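Local structure of putative Nitroreductase (Anabaena variabilis ATCC 29413, 3EO7) at residues A[214-228]-A[271-283]. The protein binds flavin mononucleotide and is probably an oxidoreductase of the nitroreductase family. Numbering follows the deposited sequence.
Sequences IDEAVNDLLYIDPLQ and LKYFHHHTQISAS. With ACT (acetate ion), chain Q.
Side chains meet backbone in this mostly polar contact, away from the flavin site: Asp215 receives the backbone of Ile280, and Lys272 and His276 reach carbonyls of the loop after helix 215-222. The contact joins that helix, packed on helix 144-150 and on strands 162-169 and 229-239, to helix 270-276 and the loop that follows it. At one end, Ile280 N donates a nearly straight bond to Asp215 OD1 (3.1 Å, 164°), meeting the oxygen almost head-on, in line with its bond to CG. Asp215 also forms salt bridges with Arg451 and Arg454. Ile214 lies against the 280-282 backbone, its CD1 4.0 Å from Ala282 CB. At the other end, the ring edge of His276 faces the loop at Pro226 and Leu227. His276 NE2 donates to Pro226 O at 2.9 Å, with the acceptor near the ring plane but the donor well above the carbonyl plane. Leu227 CD2 approaches the same ring obliquely. Lys272 runs out straight (chi2 to chi4 all near 180°), and Lys272 NZ donates a hydrogen bond to Leu227 O at 2.7 Å. Between the two ends, water 1 links Asp215 OD2, Asn219 ND2 and His275 NE2; His275 ND1 bonds to Tyr182. Water 2 joins Glu216 N to Gln279 OE1 and Ile280 O. An acetate, probably from the crystallisation liquor, accepts from Asn219 ND2 at 2.8 Å and puts OXT over one face of His276. Two arginines beside Asp215 would be expected to keep it ionised, while the bond from His276 requires a proton on NE2 without settling the charge of the ring.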
ATOM      1  N   ILE A 214      -6.757   8.794 -16.751  1.00 14.91           N
ATOM      2  CA  ILE A 214      -7.121   8.047 -17.949  1.00 15.46           C
ATOM      3  C   ILE A 214      -6.053   6.974 -18.146  1.00 14.15           C
ATOM      4  O   ILE A 214      -4.938   7.248 -18.604  1.00 15.72           O
ATOM      5  CB  ILE A 214      -7.267   8.963 -19.202  1.00 16.88           C
ATOM      6  CG1 ILE A 214      -8.301  10.078 -18.919  1.00 19.92           C
ATOM      7  CG2 ILE A 214      -7.653   8.137 -20.421  1.00 17.37           C
ATOM      8  CD1 ILE A 214      -8.333  11.194 -19.988  1.00 17.74           C
ATOM      9  N   ASP A 215      -6.392   5.755 -17.734  1.00 14.38           N
ATOM     10  CA  ASP A 215      -5.420   4.642 -17.784  1.00 13.64           C
ATOM     11  C   ASP A 215      -4.750   4.508 -19.132  1.00 15.55           C
ATOM     12  O   ASP A 215      -3.534   4.389 -19.203  1.00 13.74           O
ATOM     13  CB  ASP A 215      -6.048   3.310 -17.378  1.00 16.02           C
ATOM     14  CG  ASP A 215      -6.655   3.352 -15.984  1.00 15.25           C
ATOM     15  OD1 ASP A 215      -7.708   4.021 -15.810  1.00 16.48           O
ATOM     16  OD2 ASP A 215      -6.090   2.699 -15.089  1.00 17.87           O
ATOM     17  N   GLU A 216      -5.555   4.518 -20.189  1.00 16.23           N
ATOM     18  CA  GLU A 216      -5.040   4.374 -21.548  1.00 15.30           C
ATOM     19  C   GLU A 216      -3.921   5.395 -21.828  1.00 15.30           C
ATOM     20  O   GLU A 216      -2.895   5.074 -22.442  1.00 16.68           O
ATOM     21  CB  GLU A 216      -6.183   4.548 -22.555  1.00 15.84           C
ATOM     22  CG  GLU A 216      -5.762   4.351 -24.003  1.00 19.64           C
ATOM     23  CD  GLU A 216      -6.883   4.553 -25.001  1.00 16.29           C
ATOM     24  OE1 GLU A 216      -7.993   5.009 -24.642  1.00 21.00           O
ATOM     25  OE2 GLU A 216      -6.625   4.277 -26.189  1.00 22.37           O
ATOM     26  N   ALA A 217      -4.161   6.640 -21.420  1.00 14.93           N
ATOM     27  CA  ALA A 217      -3.245   7.753 -21.650  1.00 14.85           C
ATOM     28  C   ALA A 217      -1.983   7.652 -20.860  1.00 15.70           C
ATOM     29  O   ALA A 217      -0.893   7.945 -21.373  1.00 16.83           O
ATOM     30  CB  ALA A 217      -3.949   9.097 -21.353  1.00 13.77           C
ATOM     31  N   VAL A 218      -2.104   7.267 -19.594  1.00 16.28           N
ATOM     32  CA  VAL A 218      -0.923   7.143 -18.750  1.00 14.60           C
ATOM     33  C   VAL A 218      -0.077   5.976 -19.240  1.00 16.50           C
ATOM     34  O   VAL A 218       1.147   6.090 -19.345  1.00 14.10           O
ATOM     35  CB  VAL A 218      -1.287   6.995 -17.281  1.00 14.25           C
ATOM     36  CG1 VAL A 218      -0.025   6.768 -16.444  1.00 15.04           C
ATOM     37  CG2 VAL A 218      -2.083   8.232 -16.773  1.00 17.89           C
ATOM     38  N   ASN A 219      -0.722   4.863 -19.572  1.00 15.82           N
ATOM     39  CA  ASN A 219       0.013   3.682 -20.025  1.00 15.41           C
ATOM     40  C   ASN A 219       0.680   3.960 -21.361  1.00 16.00           C
ATOM     41  O   ASN A 219       1.795   3.546 -21.591  1.00 18.44           O
ATOM     42  CB  ASN A 219      -0.879   2.441 -20.015  1.00 13.11           C
ATOM     43  CG  ASN A 219      -1.326   2.081 -18.586  1.00 15.78           C
ATOM     44  OD1 ASN A 219      -0.629   2.436 -17.619  1.00 16.50           O
ATOM     45  ND2 ASN A 219      -2.492   1.446 -18.446  1.00 16.76           N
ATOM     46  N   ASP A 220      -0.000   4.692 -22.233  1.00 16.28           N
ATOM     47  CA  ASP A 220       0.603   5.099 -23.500  1.00 16.75           C
ATOM     48  C   ASP A 220       1.828   5.997 -23.271  1.00 18.33           C
ATOM     49  O   ASP A 220       2.866   5.849 -23.950  1.00 16.01           O
ATOM     50  CB  ASP A 220      -0.423   5.846 -24.368  1.00 16.97           C
ATOM     51  CG  ASP A 220      -1.486   4.922 -25.011  1.00 22.56           C
ATOM     52  OD1 ASP A 220      -1.399   3.676 -24.903  1.00 25.69           O
ATOM     53  OD2 ASP A 220      -2.418   5.480 -25.647  1.00 23.29           O
ATOM     54  N   LEU A 221       1.676   6.949 -22.353  1.00 18.51           N
ATOM     55  CA  LEU A 221       2.718   7.952 -22.010  1.00 19.85           C
ATOM     56  C   LEU A 221       3.999   7.267 -21.546  1.00 21.02           C
ATOM     57  O   LEU A 221       5.091   7.630 -21.964  1.00 18.18           O
ATOM     58  CB  LEU A 221       2.159   8.938 -20.945  1.00 22.52           C
ATOM     59  CG  LEU A 221       3.133   9.921 -20.277  1.00 24.91           C
ATOM     60  CD1 LEU A 221       2.433  11.237 -19.869  1.00 37.28           C
ATOM     61  CD2 LEU A 221       3.799   9.360 -19.100  1.00 22.57           C
ATOM     62  N   LEU A 222       3.853   6.221 -20.734  1.00 18.32           N
ATOM     63  CA  LEU A 222       4.986   5.421 -20.254  1.00 16.77           C
ATOM     64  C   LEU A 222       5.568   4.430 -21.261  1.00 17.36           C
ATOM     65  O   LEU A 222       6.662   3.899 -21.040  1.00 17.43           O
ATOM     66  CB  LEU A 222       4.573   4.627 -19.027  1.00 18.27           C
ATOM     67  CG  LEU A 222       4.310   5.462 -17.781  1.00 20.40           C
ATOM     68  CD1 LEU A 222       3.753   4.536 -16.666  1.00 22.37           C
ATOM     69  CD2 LEU A 222       5.602   6.192 -17.359  1.00 18.72           C
ATOM     70  N   TYR A 223       4.808   4.186 -22.325  0.50 16.18           N
ATOM     71  CA  TYR A 223       5.153   3.259 -23.412  0.50 18.72           C
ATOM     72  C   TYR A 223       5.247   1.808 -22.932  0.50 17.65           C
ATOM     73  O   TYR A 223       6.144   1.052 -23.327  0.50 19.01           O
ATOM     74  CB  TYR A 223       6.415   3.696 -24.156  0.50 21.32           C
ATOM     75  CG  TYR A 223       6.468   3.137 -25.561  0.50 25.87           C
ATOM     76  CD1 TYR A 223       5.560   3.569 -26.525  0.50 31.79           C
ATOM     77  CD2 TYR A 223       7.408   2.180 -25.924  0.50 32.28           C
ATOM     78  CE1 TYR A 223       5.586   3.052 -27.815  0.50 35.61           C
ATOM     79  CE2 TYR A 223       7.443   1.664 -27.209  0.50 33.72           C
ATOM     80  CZ  TYR A 223       6.528   2.100 -28.143  0.50 30.93           C
ATOM     81  OH  TYR A 223       6.564   1.591 -29.415  0.50 37.77           O
ATOM     82  N   ILE A 224       4.273   1.420 -22.118  1.00 16.94           N
ATOM     83  CA  ILE A 224       4.197   0.082 -21.570  1.00 16.67           C
ATOM     84  C   ILE A 224       3.051  -0.699 -22.236  1.00 19.22           C
ATOM     85  O   ILE A 224       2.076  -0.114 -22.747  1.00 18.79           O
ATOM     86  CB  ILE A 224       4.046   0.101 -20.024  1.00 18.71           C
ATOM     87  CG1 ILE A 224       2.755   0.794 -19.578  1.00 18.63           C
ATOM     88  CG2 ILE A 224       5.310   0.700 -19.416  1.00 17.17           C
ATOM     89  CD1 ILE A 224       2.498   0.749 -18.112  1.00 17.69           C
ATOM     90  N   ASP A 225       3.160  -2.016 -22.222  1.00 16.45           N
ATOM     91  CA  ASP A 225       2.145  -2.886 -22.805  1.00 17.28           C
ATOM     92  C   ASP A 225       1.027  -3.026 -21.784  1.00 15.98           C
ATOM     93  O   ASP A 225       1.205  -3.685 -20.765  1.00 15.59           O
ATOM     94  CB  ASP A 225       2.783  -4.253 -23.102  1.00 16.37           C
ATOM     95  CG  ASP A 225       1.822  -5.257 -23.633  1.00 21.16           C
ATOM     96  OD1 ASP A 225       0.612  -5.033 -23.602  1.00 16.10           O
ATOM     97  OD2 ASP A 225       2.285  -6.349 -24.053  1.00 21.34           O
ATOM     98  N   PRO A 226      -0.180  -2.488 -22.081  1.00 16.85           N
ATOM     99  CA  PRO A 226      -1.223  -2.543 -21.071  1.00 17.37           C
ATOM    100  C   PRO A 226      -1.835  -3.913 -20.753  1.00 16.65           C
ATOM    101  O   PRO A 226      -2.605  -4.026 -19.805  1.00 17.71           O
ATOM    102  CB  PRO A 226      -2.273  -1.557 -21.588  1.00 21.39           C
ATOM    103  CG  PRO A 226      -2.115  -1.510 -22.945  1.00 21.07           C
ATOM    104  CD  PRO A 226      -0.635  -1.755 -23.270  1.00 20.48           C
ATOM    105  N   LEU A 227      -1.509  -4.935 -21.537  1.00 17.30           N
ATOM    106  CA  LEU A 227      -1.916  -6.287 -21.173  1.00 17.91           C
ATOM    107  C   LEU A 227      -0.943  -6.859 -20.141  1.00 19.93           C
ATOM    108  O   LEU A 227      -1.282  -7.835 -19.477  1.00 20.13           O
ATOM    109  CB  LEU A 227      -1.959  -7.249 -22.370  1.00 20.20           C
ATOM    110  CG  LEU A 227      -3.058  -7.050 -23.392  1.00 20.99           C
ATOM    111  CD1 LEU A 227      -2.986  -8.196 -24.459  1.00 18.59           C
ATOM    112  CD2 LEU A 227      -4.402  -6.970 -22.707  1.00 19.30           C
ATOM    113  N   GLN A 228       0.262  -6.291 -20.034  1.00 14.62           N
ATOM    114  CA  GLN A 228       1.260  -6.792 -19.099  1.00 15.25           C
ATOM    115  C   GLN A 228       1.490  -5.883 -17.902  1.00 14.58           C
ATOM    116  O   GLN A 228       1.908  -6.352 -16.839  1.00 17.32           O
ATOM    117  CB  GLN A 228       2.604  -7.044 -19.807  1.00 15.79           C
ATOM    118  CG  GLN A 228       2.479  -8.010 -20.995  1.00 24.27           C
ATOM    119  CD  GLN A 228       1.861  -9.357 -20.603  1.00 31.50           C
ATOM    120  OE1 GLN A 228       2.181  -9.902 -19.540  1.00 47.72           O
ATOM    121  NE2 GLN A 228       0.957  -9.891 -21.448  1.00 35.81           N
ATOM    122  N   LEU A 271      -8.487 -11.429 -13.926  1.00 16.06           N
ATOM    123  CA  LEU A 271      -7.607 -10.339 -13.483  1.00 15.93           C
ATOM    124  C   LEU A 271      -7.468  -9.257 -14.571  1.00 15.28           C
ATOM    125  O   LEU A 271      -7.706  -8.078 -14.304  1.00 15.41           O
ATOM    126  CB  LEU A 271      -6.203 -10.869 -13.146  1.00 17.13           C
ATOM    127  CG  LEU A 271      -5.247  -9.819 -12.547  1.00 18.10           C
ATOM    128  CD1 LEU A 271      -4.219 -10.480 -11.635  1.00 18.42           C
ATOM    129  CD2 LEU A 271      -4.553  -8.974 -13.611  1.00 18.00           C
ATOM    130  N   LYS A 272      -7.109  -9.639 -15.795  1.00 16.13           N
ATOM    131  CA  LYS A 272      -6.917  -8.624 -16.840  1.00 15.80           C
ATOM    132  C   LYS A 272      -8.246  -7.998 -17.253  1.00 17.67           C
ATOM    133  O   LYS A 272      -8.316  -6.777 -17.494  1.00 16.00           O
ATOM    134  CB  LYS A 272      -6.127  -9.152 -18.037  1.00 15.56           C
ATOM    135  CG  LYS A 272      -4.686  -9.476 -17.661  1.00 15.96           C
ATOM    136  CD  LYS A 272      -3.826  -9.829 -18.881  1.00 17.84           C
ATOM    137  CE  LYS A 272      -2.452 -10.346 -18.480  1.00 18.70           C
ATOM    138  NZ  LYS A 272      -1.562 -10.536 -19.616  1.00 15.74           N
ATOM    139  N   TYR A 273      -9.289  -8.828 -17.339  1.00 15.83           N
ATOM    140  CA  TYR A 273     -10.613  -8.307 -17.593  1.00 16.74           C
ATOM    141  C   TYR A 273     -10.914  -7.211 -16.553  1.00 17.75           C
ATOM    142  O   TYR A 273     -11.302  -6.080 -16.893  1.00 14.87           O
ATOM    143  CB  TYR A 273     -11.671  -9.414 -17.550  1.00 16.06           C
ATOM    144  CG  TYR A 273     -13.060  -8.871 -17.851  1.00 13.58           C
ATOM    145  CD1 TYR A 273     -13.859  -8.351 -16.839  1.00 15.90           C
ATOM    146  CD2 TYR A 273     -13.568  -8.887 -19.146  1.00 16.03           C
ATOM    147  CE1 TYR A 273     -15.098  -7.824 -17.112  1.00 13.70           C
ATOM    148  CE2 TYR A 273     -14.819  -8.389 -19.412  1.00 13.16           C
ATOM    149  CZ  TYR A 273     -15.580  -7.818 -18.382  1.00 16.52           C
ATOM    150  OH  TYR A 273     -16.842  -7.319 -18.639  1.00 16.72           O
ATOM    151  N   PHE A 274     -10.701  -7.527 -15.276  1.00 14.17           N
ATOM    152  CA  PHE A 274     -11.042  -6.580 -14.220  1.00 14.42           C
ATOM    153  C   PHE A 274     -10.230  -5.275 -14.307  1.00 14.59           C
ATOM    154  O   PHE A 274     -10.809  -4.175 -14.198  1.00 15.09           O
ATOM    155  CB  PHE A 274     -10.903  -7.242 -12.862  1.00 17.48           C
ATOM    156  CG  PHE A 274     -11.389  -6.404 -11.727  1.00 15.21           C
ATOM    157  CD1 PHE A 274     -12.645  -5.826 -11.746  1.00 16.51           C
ATOM    158  CD2 PHE A 274     -10.613  -6.260 -10.590  1.00 18.76           C
ATOM    159  CE1 PHE A 274     -13.099  -5.053 -10.662  1.00 15.98           C
ATOM    160  CE2 PHE A 274     -11.081  -5.521  -9.495  1.00 19.76           C
ATOM    161  CZ  PHE A 274     -12.312  -4.897  -9.553  1.00 17.28           C
ATOM    162  N   HIS A 275      -8.948  -5.390 -14.589  1.00 15.75           N
ATOM    163  CA  HIS A 275      -8.118  -4.191 -14.703  1.00 16.46           C
ATOM    164  C   HIS A 275      -8.588  -3.321 -15.871  1.00 16.61           C
ATOM    165  O   HIS A 275      -8.697  -2.111 -15.738  1.00 15.56           O
ATOM    166  CB  HIS A 275      -6.636  -4.502 -14.877  1.00 16.45           C
ATOM    167  CG  HIS A 275      -5.795  -3.277 -14.867  1.00 17.05           C
ATOM    168  ND1 HIS A 275      -5.513  -2.587 -13.704  1.00 16.13           N
ATOM    169  CD2 HIS A 275      -5.267  -2.548 -15.884  1.00 18.89           C
ATOM    170  CE1 HIS A 275      -4.836  -1.489 -14.013  1.00 17.05           C
ATOM    171  NE2 HIS A 275      -4.647  -1.462 -15.323  1.00 14.96           N
ATOM    172  N   HIS A 276      -8.908  -3.944 -17.002  1.00 16.23           N
ATOM    173  CA  HIS A 276      -9.363  -3.186 -18.149  1.00 15.72           C
ATOM    174  C   HIS A 276     -10.809  -2.726 -18.064  1.00 16.52           C
ATOM    175  O   HIS A 276     -11.243  -1.928 -18.890  1.00 17.55           O
ATOM    176  CB  HIS A 276      -9.129  -3.968 -19.429  1.00 14.63           C
ATOM    177  CG  HIS A 276      -7.692  -3.995 -19.830  1.00 14.92           C
ATOM    178  ND1 HIS A 276      -7.211  -3.284 -20.918  1.00 17.82           N
ATOM    179  CD2 HIS A 276      -6.619  -4.590 -19.257  1.00 16.51           C
ATOM    180  CE1 HIS A 276      -5.906  -3.483 -21.018  1.00 16.26           C
ATOM    181  NE2 HIS A 276      -5.514  -4.250 -20.009  1.00 15.81           N
ATOM    182  N   HIS A 277     -11.532  -3.203 -17.048  1.00 15.15           N
ATOM    183  CA  HIS A 277     -12.900  -2.787 -16.826  1.00 16.50           C
ATOM    184  C   HIS A 277     -13.059  -1.945 -15.546  1.00 18.61           C
ATOM    185  O   HIS A 277     -14.145  -1.856 -14.970  1.00 18.92           O
ATOM    186  CB  HIS A 277     -13.835  -3.982 -16.853  1.00 16.51           C
ATOM    187  CG  HIS A 277     -14.013  -4.561 -18.220  1.00 13.12           C
ATOM    188  ND1 HIS A 277     -13.020  -5.292 -18.842  1.00 15.99           N
ATOM    189  CD2 HIS A 277     -15.048  -4.505 -19.089  1.00 16.46           C
ATOM    190  CE1 HIS A 277     -13.436  -5.657 -20.038  1.00 16.07           C
ATOM    191  NE2 HIS A 277     -14.670  -5.213 -20.211  1.00 12.88           N
ATOM    192  N   THR A 278     -11.946  -1.366 -15.093  1.00 17.40           N
ATOM    193  CA  THR A 278     -11.955  -0.414 -13.996  1.00 18.34           C
ATOM    194  C   THR A 278     -11.252   0.863 -14.443  1.00 16.25           C
ATOM    195  O   THR A 278     -10.855   1.703 -13.628  1.00 17.13           O
ATOM    196  CB  THR A 278     -11.305  -0.941 -12.712  1.00 17.08           C
ATOM    197  OG1 THR A 278     -10.039  -1.547 -12.989  1.00 17.50           O
ATOM    198  CG2 THR A 278     -12.245  -1.959 -12.021  1.00 16.10           C
ATOM    199  N   GLN A 279     -11.103   1.037 -15.737  1.00 19.73           N
ATOM    200  CA  GLN A 279     -10.454   2.232 -16.203  1.00 18.36           C
ATOM    201  C   GLN A 279     -11.350   3.464 -16.174  1.00 17.97           C
ATOM    202  O   GLN A 279     -12.590   3.400 -16.032  1.00 18.08           O
ATOM    203  CB  GLN A 279      -9.794   2.004 -17.600  1.00 24.80           C
ATOM    204  CG  GLN A 279     -10.679   1.549 -18.645  1.00 21.27           C
ATOM    205  CD  GLN A 279      -9.950   1.250 -19.968  1.00 21.36           C
ATOM    206  OE1 GLN A 279      -9.339   2.152 -20.572  1.00 19.30           O
ATOM    207  NE2 GLN A 279     -10.073  -0.003 -20.452  1.00 16.62           N
ATOM    208  N   ILE A 280     -10.690   4.602 -16.251  1.00 18.30           N
ATOM    209  CA  ILE A 280     -11.333   5.870 -16.429  1.00 18.41           C
ATOM    210  C   ILE A 280     -11.013   6.340 -17.836  1.00 19.18           C
ATOM    211  O   ILE A 280      -9.887   6.191 -18.329  1.00 17.46           O
ATOM    212  CB  ILE A 280     -10.860   6.879 -15.408  1.00 17.55           C
ATOM    213  CG1 ILE A 280     -11.512   6.560 -14.054  1.00 15.44           C
ATOM    214  CG2 ILE A 280     -11.221   8.305 -15.820  1.00 20.11           C
ATOM    215  CD1 ILE A 280     -10.991   7.396 -12.898  1.00 18.61           C
ATOM    216  N   SER A 281     -12.014   6.948 -18.470  1.00 19.45           N
ATOM    217  CA  SER A 281     -11.852   7.481 -19.834  1.00 23.53           C
ATOM    218  C   SER A 281     -12.072   8.994 -19.885  1.00 26.11           C
ATOM    219  O   SER A 281     -12.585   9.581 -18.931  1.00 25.21           O
ATOM    220  CB  SER A 281     -12.870   6.792 -20.715  1.00 26.94           C
ATOM    221  OG  SER A 281     -12.611   5.410 -20.657  1.00 35.56           O
ATOM    222  N   ALA A 282     -11.674   9.607 -20.999  1.00 29.26           N
ATOM    223  CA  ALA A 282     -11.866  11.050 -21.185  1.00 35.45           C
ATOM    224  C   ALA A 282     -13.335  11.387 -20.984  1.00 42.47           C
ATOM    225  O   ALA A 282     -14.224  10.569 -21.265  1.00 40.86           O
ATOM    226  CB  ALA A 282     -11.390  11.492 -22.562  1.00 34.62           C
ATOM    227  N   SER A 283     -13.584  12.587 -20.466  1.00 50.35           N
ATOM    228  CA  SER A 283     -14.936  13.035 -20.198  1.00 57.26           C
ATOM    229  C   SER A 283     -15.625  13.484 -21.493  1.00 60.88           C
ATOM    230  O   SER A 283     -15.008  14.131 -22.341  1.00 60.89           O
ATOM    231  CB  SER A 283     -14.920  14.145 -19.130  1.00 58.73           C
ATOM    232  OG  SER A 283     -13.825  15.035 -19.330  1.00 65.46           O
TER
HETATM  233  C   ACT Q 715      -5.356   0.513 -20.541  1.00 24.18           C
HETATM  234  O   ACT Q 715      -4.161   0.925 -20.657  1.00 18.87           O
HETATM  235  OXT ACT Q 715      -5.670  -0.061 -19.369  1.00 29.56           O
HETATM  236  CH3 ACT Q 715      -6.167   0.631 -21.836  1.00 22.69           C
HETATM  237  O   HOH W   1      -3.799   1.199 -15.772  1.00 14.16           O
HETATM  238  O   HOH W   2      -8.528   4.653 -20.132  1.00 16.08           O